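Local coordinates for periplasmic solute binding protein (PDB 4RY1) that probably binds a sugar in the periplasm and delivers it to an ABC-type importer, at residues Y209-R222 against W377-V391. Numbering follows the deposited sequence.
Sequences YKKLVDSHVIPDQR and WTTSLQKLDYGNGEV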
ATOM      1  N   TYR A 209       3.462 -11.628  16.181  1.00 19.25           N
ATOM      2  CA  TYR A 209       4.485 -12.054  15.212  1.00 18.82           C
ATOM      3  C   TYR A 209       5.089 -13.437  15.558  1.00 19.88           C
ATOM      4  O   TYR A 209       5.158 -14.345  14.726  1.00 20.36           O
ATOM      5  CB  TYR A 209       5.602 -11.012  15.074  1.00 17.90           C
ATOM      6  CG  TYR A 209       6.650 -11.505  14.108  1.00 18.91           C
ATOM      7  CD1 TYR A 209       6.455 -11.403  12.740  1.00 16.46           C
ATOM      8  CD2 TYR A 209       7.808 -12.123  14.556  1.00 18.73           C
ATOM      9  CE1 TYR A 209       7.390 -11.879  11.844  1.00 16.94           C
ATOM     10  CE2 TYR A 209       8.741 -12.609  13.672  1.00 18.64           C
ATOM     11  CZ  TYR A 209       8.541 -12.474  12.311  1.00 16.22           C
ATOM     12  OH  TYR A 209       9.475 -12.979  11.434  1.00 17.35           O
ATOM     13  N   LYS A 210       5.492 -13.583  16.816  1.00 18.68           N
ATOM     14  CA  LYS A 210       6.161 -14.793  17.263  1.00 21.17           C
ATOM     15  C   LYS A 210       5.196 -15.963  17.072  1.00 22.88           C
ATOM     16  O   LYS A 210       5.585 -17.047  16.633  1.00 23.65           O
ATOM     17  CB  LYS A 210       6.608 -14.621  18.715  1.00 24.18           C
ATOM     18  CG  LYS A 210       7.633 -15.637  19.199  1.00 38.17           C
ATOM     19  CD  LYS A 210       7.702 -15.682  20.720  1.00 44.92           C
ATOM     20  CE  LYS A 210       8.838 -16.564  21.219  1.00 57.52           C
ATOM     21  NZ  LYS A 210       8.635 -18.025  20.979  1.00 44.30           N
ATOM     22  N   LYS A 211       3.919 -15.731  17.350  1.00 19.64           N
ATOM     23  CA  LYS A 211       2.905 -16.764  17.131  1.00 20.67           C
ATOM     24  C   LYS A 211       2.741 -17.158  15.666  1.00 22.49           C
ATOM     25  O   LYS A 211       2.569 -18.310  15.346  1.00 22.62           O
ATOM     26  CB  LYS A 211       1.545 -16.362  17.705  1.00 25.57           C
ATOM     27  CG  LYS A 211       0.614 -17.567  17.813  1.00 33.95           C
ATOM     28  CD  LYS A 211      -0.637 -17.250  18.606  1.00 40.68           C
ATOM     29  CE  LYS A 211      -1.505 -18.485  18.772  1.00 54.63           C
ATOM     30  NZ  LYS A 211      -2.755 -18.165  19.508  1.00 71.67           N
ATOM     31  N   LEU A 212       2.772 -16.181  14.773  1.00 20.03           N
ATOM     32  CA  LEU A 212       2.677 -16.478  13.349  1.00 19.16           C
ATOM     33  C   LEU A 212       3.818 -17.406  12.911  1.00 16.20           C
ATOM     34  O   LEU A 212       3.601 -18.371  12.183  1.00 19.65           O
ATOM     35  CB  LEU A 212       2.703 -15.176  12.540  1.00 16.97           C
ATOM     36  CG  LEU A 212       1.465 -14.272  12.637  1.00 19.30           C
ATOM     37  CD1 LEU A 212       1.755 -12.927  12.007  1.00 16.60           C
ATOM     38  CD2 LEU A 212       0.273 -14.900  11.947  1.00 18.13           C
ATOM     39  N   VAL A 213       5.021 -17.091  13.387  1.00 17.74           N
ATOM     40  CA  VAL A 213       6.198 -17.900  13.085  1.00 17.61           C
ATOM     41  C   VAL A 213       6.137 -19.287  13.744  1.00 23.10           C
ATOM     42  O   VAL A 213       6.271 -20.324  13.070  1.00 21.30           O
ATOM     43  CB  VAL A 213       7.494 -17.180  13.463  1.00 19.28           C
ATOM     44  CG1 VAL A 213       8.679 -18.115  13.337  1.00 20.59           C
ATOM     45  CG2 VAL A 213       7.696 -15.991  12.534  1.00 20.18           C
ATOM     46  N   ASP A 214       5.933 -19.300  15.056  1.00 21.05           N
ATOM     47  CA  ASP A 214       5.911 -20.556  15.820  1.00 20.94           C
ATOM     48  C   ASP A 214       4.819 -21.522  15.318  1.00 20.85           C
ATOM     49  O   ASP A 214       5.002 -22.753  15.330  1.00 29.55           O
ATOM     50  CB  ASP A 214       5.724 -20.271  17.313  1.00 22.34           C
ATOM     51  CG  ASP A 214       6.941 -19.616  17.962  1.00 26.00           C
ATOM     52  OD1 ASP A 214       8.039 -19.573  17.363  1.00 30.36           O
ATOM     53  OD2 ASP A 214       6.791 -19.147  19.114  1.00 31.48           O
ATOM     54  N   SER A 215       3.698 -20.964  14.859  1.00 20.70           N
ATOM     55  CA  SER A 215       2.571 -21.737  14.283  1.00 20.72           C
ATOM     56  C   SER A 215       2.716 -22.155  12.804  1.00 20.27           C
ATOM     57  O   SER A 215       1.814 -22.773  12.251  1.00 21.56           O
ATOM     58  CB  SER A 215       1.240 -20.975  14.422  1.00 26.22           C
ATOM     59  OG  SER A 215       0.923 -20.679  15.767  1.00 30.84           O
ATOM     60  N   HIS A 216       3.837 -21.808  12.169  1.00 19.80           N
ATOM     61  CA  HIS A 216       4.058 -22.089  10.743  1.00 20.36           C
ATOM     62  C   HIS A 216       3.025 -21.396   9.846  1.00 21.04           C
ATOM     63  O   HIS A 216       2.676 -21.897   8.782  1.00 20.33           O
ATOM     64  CB  HIS A 216       4.098 -23.609  10.463  1.00 20.71           C
ATOM     65  CG  HIS A 216       4.959 -24.006   9.294  1.00 23.25           C
ATOM     66  ND1 HIS A 216       4.476 -24.151   8.010  1.00 24.17           N
ATOM     67  CD2 HIS A 216       6.278 -24.317   9.232  1.00 22.42           C
ATOM     68  CE1 HIS A 216       5.461 -24.516   7.206  1.00 18.99           C
ATOM     69  NE2 HIS A 216       6.563 -24.626   7.923  1.00 24.40           N
ATOM     70  N   VAL A 217       2.550 -20.226  10.269  1.00 18.26           N
ATOM     71  CA  VAL A 217       1.674 -19.440   9.385  1.00 16.62           C
ATOM     72  C   VAL A 217       2.494 -18.695   8.334  1.00 15.43           C
ATOM     73  O   VAL A 217       2.155 -18.689   7.164  1.00 16.57           O
ATOM     74  CB  VAL A 217       0.780 -18.463  10.163  1.00 16.97           C
ATOM     75  CG1 VAL A 217      -0.074 -17.654   9.192  1.00 18.74           C
ATOM     76  CG2 VAL A 217      -0.139 -19.237  11.081  1.00 21.57           C
ATOM     77  N   ILE A 218       3.559 -18.057   8.795  1.00 15.69           N
ATOM     78  CA  ILE A 218       4.515 -17.380   7.927  1.00 14.21           C
ATOM     79  C   ILE A 218       5.916 -17.931   8.153  1.00 16.71           C
ATOM     80  O   ILE A 218       6.226 -18.398   9.241  1.00 17.73           O
ATOM     81  CB  ILE A 218       4.555 -15.851   8.174  1.00 14.65           C
ATOM     82  CG1 ILE A 218       5.176 -15.508   9.528  1.00 15.89           C
ATOM     83  CG2 ILE A 218       3.168 -15.228   7.985  1.00 16.04           C
ATOM     84  CD1 ILE A 218       5.246 -14.025   9.803  1.00 16.44           C
ATOM     85  N   PRO A 219       6.786 -17.862   7.138  1.00 14.64           N
ATOM     86  CA  PRO A 219       8.192 -18.165   7.392  1.00 14.86           C
ATOM     87  C   PRO A 219       8.874 -17.074   8.185  1.00 14.04           C
ATOM     88  O   PRO A 219       8.421 -15.930   8.190  1.00 15.41           O
ATOM     89  CB  PRO A 219       8.816 -18.214   5.996  1.00 15.07           C
ATOM     90  CG  PRO A 219       7.670 -18.265   5.040  1.00 15.96           C
ATOM     91  CD  PRO A 219       6.580 -17.482   5.735  1.00 16.20           C
ATOM     92  N   ASP A 220       9.977 -17.429   8.826  1.00 15.78           N
ATOM     93  CA  ASP A 220      10.737 -16.476   9.625  1.00 16.11           C
ATOM     94  C   ASP A 220      11.704 -15.656   8.780  1.00 14.92           C
ATOM     95  O   ASP A 220      11.778 -15.816   7.559  1.00 16.01           O
ATOM     96  CB  ASP A 220      11.412 -17.188  10.812  1.00 16.57           C
ATOM     97  CG  ASP A 220      12.588 -18.049  10.413  1.00 18.48           C
ATOM     98  OD1 ASP A 220      12.983 -18.063   9.233  1.00 18.50           O
ATOM     99  OD2 ASP A 220      13.111 -18.735  11.309  1.00 23.38           O
ATOM    100  N   GLN A 221      12.441 -14.770   9.428  1.00 14.73           N
ATOM    101  CA  GLN A 221      13.327 -13.877   8.683  1.00 14.82           C
ATOM    102  C   GLN A 221      14.595 -14.587   8.179  1.00 16.95           C
ATOM    103  O   GLN A 221      15.233 -14.112   7.229  1.00 17.50           O
ATOM    104  CB  GLN A 221      13.677 -12.630   9.477  1.00 14.33           C
ATOM    105  CG  GLN A 221      12.484 -11.715   9.650  1.00 16.13           C
ATOM    106  CD  GLN A 221      12.253 -10.924   8.390  1.00 16.57           C
ATOM    107  OE1 GLN A 221      13.066 -10.063   8.052  1.00 17.19           O
ATOM    108  NE2 GLN A 221      11.176 -11.218   7.676  1.00 15.80           N
ATOM    109  N   ARG A 222      14.960 -15.709   8.805  1.00 15.84           N
ATOM    110  CA  ARG A 222      16.051 -16.551   8.286  1.00 16.02           C
ATOM    111  C   ARG A 222      15.680 -17.109   6.902  1.00 14.55           C
ATOM    112  O   ARG A 222      16.479 -17.075   5.958  1.00 16.15           O
ATOM    113  CB  ARG A 222      16.370 -17.706   9.232  1.00 17.41           C
ATOM    114  CG  ARG A 222      16.914 -17.293  10.597  1.00 19.02           C
ATOM    115  CD  ARG A 222      17.183 -18.532  11.420  1.00 20.01           C
ATOM    116  NE  ARG A 222      17.880 -18.319  12.680  1.00 23.09           N
ATOM    117  CZ  ARG A 222      19.205 -18.303  12.841  1.00 22.53           C
ATOM    118  NH1 ARG A 222      20.042 -18.406  11.810  1.00 22.95           N
ATOM    119  NH2 ARG A 222      19.694 -18.138  14.059  1.00 28.17           N
ATOM    120  N   TRP A 377      11.240  -1.993  13.305  1.00 16.60           N
ATOM    121  CA  TRP A 377      10.381  -3.183  13.384  1.00 17.38           C
ATOM    122  C   TRP A 377      11.046  -4.395  12.732  1.00 17.42           C
ATOM    123  O   TRP A 377      11.144  -5.477  13.322  1.00 17.26           O
ATOM    124  CB  TRP A 377       9.032  -2.880  12.712  1.00 17.25           C
ATOM    125  CG  TRP A 377       8.145  -4.039  12.411  1.00 14.79           C
ATOM    126  CD1 TRP A 377       7.894  -4.566  11.175  1.00 15.66           C
ATOM    127  CD2 TRP A 377       7.336  -4.798  13.332  1.00 14.38           C
ATOM    128  NE1 TRP A 377       7.014  -5.602  11.271  1.00 15.56           N
ATOM    129  CE2 TRP A 377       6.646  -5.770  12.575  1.00 14.91           C
ATOM    130  CE3 TRP A 377       7.138  -4.758  14.715  1.00 17.37           C
ATOM    131  CZ2 TRP A 377       5.753  -6.661  13.140  1.00 15.82           C
ATOM    132  CZ3 TRP A 377       6.258  -5.662  15.285  1.00 15.75           C
ATOM    133  CH2 TRP A 377       5.588  -6.611  14.508  1.00 16.66           C
ATOM    134  N   THR A 378      11.515  -4.192  11.509  1.00 15.90           N
ATOM    135  CA  THR A 378      12.107  -5.268  10.701  1.00 15.98           C
ATOM    136  C   THR A 378      13.340  -5.871  11.374  1.00 17.35           C
ATOM    137  O   THR A 378      13.451  -7.098  11.530  1.00 16.82           O
ATOM    138  CB  THR A 378      12.431  -4.744   9.290  1.00 14.27           C
ATOM    139  OG1 THR A 378      11.202  -4.327   8.656  1.00 14.87           O
ATOM    140  CG2 THR A 378      13.126  -5.797   8.441  1.00 18.01           C
ATOM    141  N   THR A 379      14.229  -4.992  11.823  1.00 16.00           N
ATOM    142  CA  THR A 379      15.432  -5.423  12.545  1.00 17.40           C
ATOM    143  C   THR A 379      15.081  -6.082  13.895  1.00 19.25           C
ATOM    144  O   THR A 379      15.748  -7.037  14.327  1.00 19.10           O
ATOM    145  CB  THR A 379      16.460  -4.287  12.668  1.00 21.32           C
ATOM    146  OG1 THR A 379      15.893  -3.177  13.362  1.00 25.19           O
ATOM    147  CG2 THR A 379      16.919  -3.845  11.294  1.00 23.78           C
ATOM    148  N   SER A 380      14.025  -5.606  14.539  1.00 19.02           N
ATOM    149  CA  SER A 380      13.563  -6.230  15.788  1.00 18.58           C
ATOM    150  C   SER A 380      13.093  -7.654  15.538  1.00 17.86           C
ATOM    151  O   SER A 380      13.398  -8.554  16.317  1.00 20.42           O
ATOM    152  CB  SER A 380      12.426  -5.440  16.425  1.00 20.50           C
ATOM    153  OG  SER A 380      12.865  -4.151  16.808  1.00 21.79           O
ATOM    154  N   LEU A 381      12.338  -7.863  14.462  1.00 17.59           N
ATOM    155  CA  LEU A 381      11.910  -9.231  14.103  1.00 16.90           C
ATOM    156  C   LEU A 381      13.108 -10.149  13.827  1.00 17.15           C
ATOM    157  O   LEU A 381      13.103 -11.316  14.203  1.00 18.69           O
ATOM    158  CB  LEU A 381      10.987  -9.229  12.877  1.00 17.10           C
ATOM    159  CG  LEU A 381       9.730  -8.386  13.050  1.00 18.22           C
ATOM    160  CD1 LEU A 381       8.886  -8.550  11.797  1.00 17.58           C
ATOM    161  CD2 LEU A 381       8.925  -8.679  14.299  1.00 20.05           C
ATOM    162  N   GLN A 382      14.115  -9.590  13.166  1.00 16.72           N
ATOM    163  CA  GLN A 382      15.352 -10.307  12.862  1.00 17.61           C
ATOM    164  C   GLN A 382      16.090 -10.686  14.154  1.00 20.23           C
ATOM    165  O   GLN A 382      16.561 -11.788  14.288  1.00 21.70           O
ATOM    166  CB  GLN A 382      16.204  -9.523  11.870  1.00 19.38           C
ATOM    167  CG  GLN A 382      15.527  -9.547  10.503  1.00 19.26           C
ATOM    168  CD  GLN A 382      16.024  -8.526   9.511  1.00 19.13           C
ATOM    169  OE1 GLN A 382      16.947  -7.752   9.774  1.00 23.49           O
ATOM    170  NE2 GLN A 382      15.401  -8.528   8.323  1.00 19.98           N
ATOM    171  N   LYS A 383      16.126  -9.786  15.120  1.00 20.99           N
ATOM    172  CA  LYS A 383      16.701 -10.103  16.427  1.00 25.15           C
ATOM    173  C   LYS A 383      16.023 -11.322  17.058  1.00 21.68           C
ATOM    174  O   LYS A 383      16.699 -12.231  17.579  1.00 24.23           O
ATOM    175  CB  LYS A 383      16.612  -8.890  17.354  1.00 28.37           C
ATOM    176  CG  LYS A 383      17.817  -7.964  17.239  1.00 49.81           C
ATOM    177  CD  LYS A 383      17.593  -6.534  17.729  1.00 73.25           C
ATOM    178  CE  LYS A 383      16.391  -6.372  18.647  1.00108.53           C
ATOM    179  NZ  LYS A 383      16.321  -5.037  19.301  1.00 92.50           N
ATOM    180  N   LEU A 384      14.693 -11.327  17.032  1.00 20.00           N
ATOM    181  CA  LEU A 384      13.917 -12.469  17.525  1.00 22.27           C
ATOM    182  C   LEU A 384      14.230 -13.752  16.773  1.00 20.62           C
ATOM    183  O   LEU A 384      14.566 -14.768  17.374  1.00 25.72           O
ATOM    184  CB  LEU A 384      12.409 -12.223  17.492  1.00 21.67           C
ATOM    185  CG  LEU A 384      11.853 -11.189  18.462  1.00 24.41           C
ATOM    186  CD1 LEU A 384      10.374 -10.987  18.186  1.00 26.97           C
ATOM    187  CD2 LEU A 384      12.083 -11.638  19.897  1.00 28.13           C
ATOM    188  N   ASP A 385      14.111 -13.690  15.458  1.00 20.05           N
ATOM    189  CA  ASP A 385      14.216 -14.878  14.606  1.00 19.83           C
ATOM    190  C   ASP A 385      15.606 -15.506  14.505  1.00 21.81           C
ATOM    191  O   ASP A 385      15.725 -16.701  14.212  1.00 22.57           O
ATOM    192  CB  ASP A 385      13.728 -14.545  13.203  1.00 17.96           C
ATOM    193  CG  ASP A 385      12.222 -14.357  13.121  1.00 18.48           C
ATOM    194  OD1 ASP A 385      11.508 -14.574  14.121  1.00 22.29           O
ATOM    195  OD2 ASP A 385      11.760 -13.969  12.029  1.00 18.17           O
ATOM    196  N   TYR A 386      16.639 -14.696  14.727  1.00 20.47           N
ATOM    197  CA  TYR A 386      18.037 -15.172  14.779  1.00 30.10           C
ATOM    198  C   TYR A 386      18.497 -15.547  16.211  1.00 53.44           C
ATOM    199  O   TYR A 386      19.668 -15.858  16.430  1.00 88.92           O
ATOM    200  CB  TYR A 386      18.975 -14.141  14.129  1.00 39.05           C
ATOM    201  CG  TYR A 386      18.938 -14.171  12.599  1.00 26.00           C
ATOM    202  CD1 TYR A 386      17.898 -13.550  11.887  1.00 25.39           C
ATOM    203  CD2 TYR A 386      19.925 -14.817  11.865  1.00 68.29           C
ATOM    204  CE1 TYR A 386      17.853 -13.574  10.512  1.00 62.76           C
ATOM    205  CE2 TYR A 386      19.884 -14.838  10.482  1.00 49.47           C
ATOM    206  CZ  TYR A 386      18.842 -14.219   9.818  1.00 66.76           C
ATOM    207  OH  TYR A 386      18.776 -14.232   8.452  1.00 37.92           O
ATOM    208  N   GLY A 387      17.562 -15.542  17.163  1.00 31.19           N
ATOM    209  CA  GLY A 387      17.842 -15.901  18.574  1.00 81.98           C
ATOM    210  C   GLY A 387      18.728 -14.943  19.335  1.00 81.98           C
ATOM    211  O   GLY A 387      19.451 -15.343  20.241  1.00 46.08           O
ATOM    212  N   ASN A 388      18.662 -13.678  18.978  1.00 44.03           N
ATOM    213  CA  ASN A 388      19.489 -12.662  19.596  1.00 84.29           C
ATOM    214  C   ASN A 388      18.735 -11.812  20.606  1.00 80.45           C
ATOM    215  O   ASN A 388      19.269 -10.818  21.100  1.00 53.45           O
ATOM    216  CB  ASN A 388      20.143 -11.814  18.517  1.00120.73           C
ATOM    217  CG  ASN A 388      21.024 -12.641  17.606  1.00128.26           C
ATOM    218  OD1 ASN A 388      21.710 -13.562  18.060  1.00 89.34           O
ATOM    219  ND2 ASN A 388      21.011 -12.326  16.319  1.00 65.08           N
ATOM    220  N   GLY A 389      17.514 -12.226  20.938  1.00 43.47           N
ATOM    221  CA  GLY A 389      16.718 -11.509  21.945  1.00 37.91           C
ATOM    222  C   GLY A 389      15.414 -12.176  22.334  1.00 32.84           C
ATOM    223  O   GLY A 389      14.849 -12.960  21.576  1.00 40.92           O
ATOM    224  N   GLU A 390      14.949 -11.866  23.538  1.00 34.15           N
ATOM    225  CA  GLU A 390      13.678 -12.381  24.031  1.00 42.68           C
ATOM    226  C   GLU A 390      12.632 -11.354  23.701  1.00 44.83           C
ATOM    227  O   GLU A 390      12.945 -10.176  23.542  1.00 37.32           O
ATOM    228  CB  GLU A 390      13.713 -12.583  25.543  1.00 39.75           C
ATOM    229  CG  GLU A 390      14.886 -13.425  26.016  1.00 59.02           C
ATOM    230  CD  GLU A 390      14.550 -14.893  26.159  1.00 49.28           C
ATOM    231  OE1 GLU A 390      13.520 -15.345  25.637  1.00 39.77           O
ATOM    232  OE2 GLU A 390      15.325 -15.599  26.790  1.00 57.03           O
ATOM    233  N   VAL A 391      11.389 -11.801  23.644  1.00 28.73           N
ATOM    234  CA  VAL A 391      10.282 -10.933  23.199  1.00 31.05           C
ATOM    235  C   VAL A 391      10.177  -9.613  23.960  1.00 33.53           C
ATOM    236  O   VAL A 391      10.044  -8.570  23.345  1.00 35.12           O
ATOM    237  CB  VAL A 391       8.931 -11.654  23.257  1.00 44.99           C
ATOM    238  CG1 VAL A 391       7.783 -10.686  23.000  1.00 45.05           C
ATOM    239  CG2 VAL A 391       8.910 -12.763  22.230  1.00 65.70           C
TER
HETATM  240  O   HOH W   1      13.648 -18.497  13.883  1.00 33.72           O
HETATM  241  O   HOH W   2      17.354 -18.829  15.852  1.00 35.60           O
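Leu381 lays CD2 over one face of the Tyr209 ring, 3.7 Å from the centroid, while the Asp385 carboxylate stands at the ring's edge. The Tyr386 ring carries Arg222 CG over its centre, a CH-pi contact, and Tyr386 CD2 in turn lies over a face of the guanidinium, the two planes 33° apart. With CG anti to the backbone N (chi1 178°), Tyr209 reaches from helix 199-214 to Asp385, where its OH donates to the syn lone pair of OD2 at 2.6 Å. Gln221 N meets the same OD2 on the anti side, 31° out of the carboxylate plane, at 2.8 Å. Gln221, folded back at chi2, fits as a knob among Thr378, Leu381, Gln382 and Asp385; its OE1 takes a nearly straight bond from Gln382 NE2 (2.8 Å), and its NE2 bonds to Gly164 O. Arg222 NE donates to Asp385 O at 3.1 Å, and a water links that carbonyl to OD2 of Asp220, the N-cap of helix 221-225, whose OD1 accepts from Tyr223 N. Asp385 thus joins helices 199-214 and 221-225 to the C-terminal end of helix 371-385; two donors on OD2 would probably favour its ionised form, the nearby Asp220 carboxylate partly opposing this.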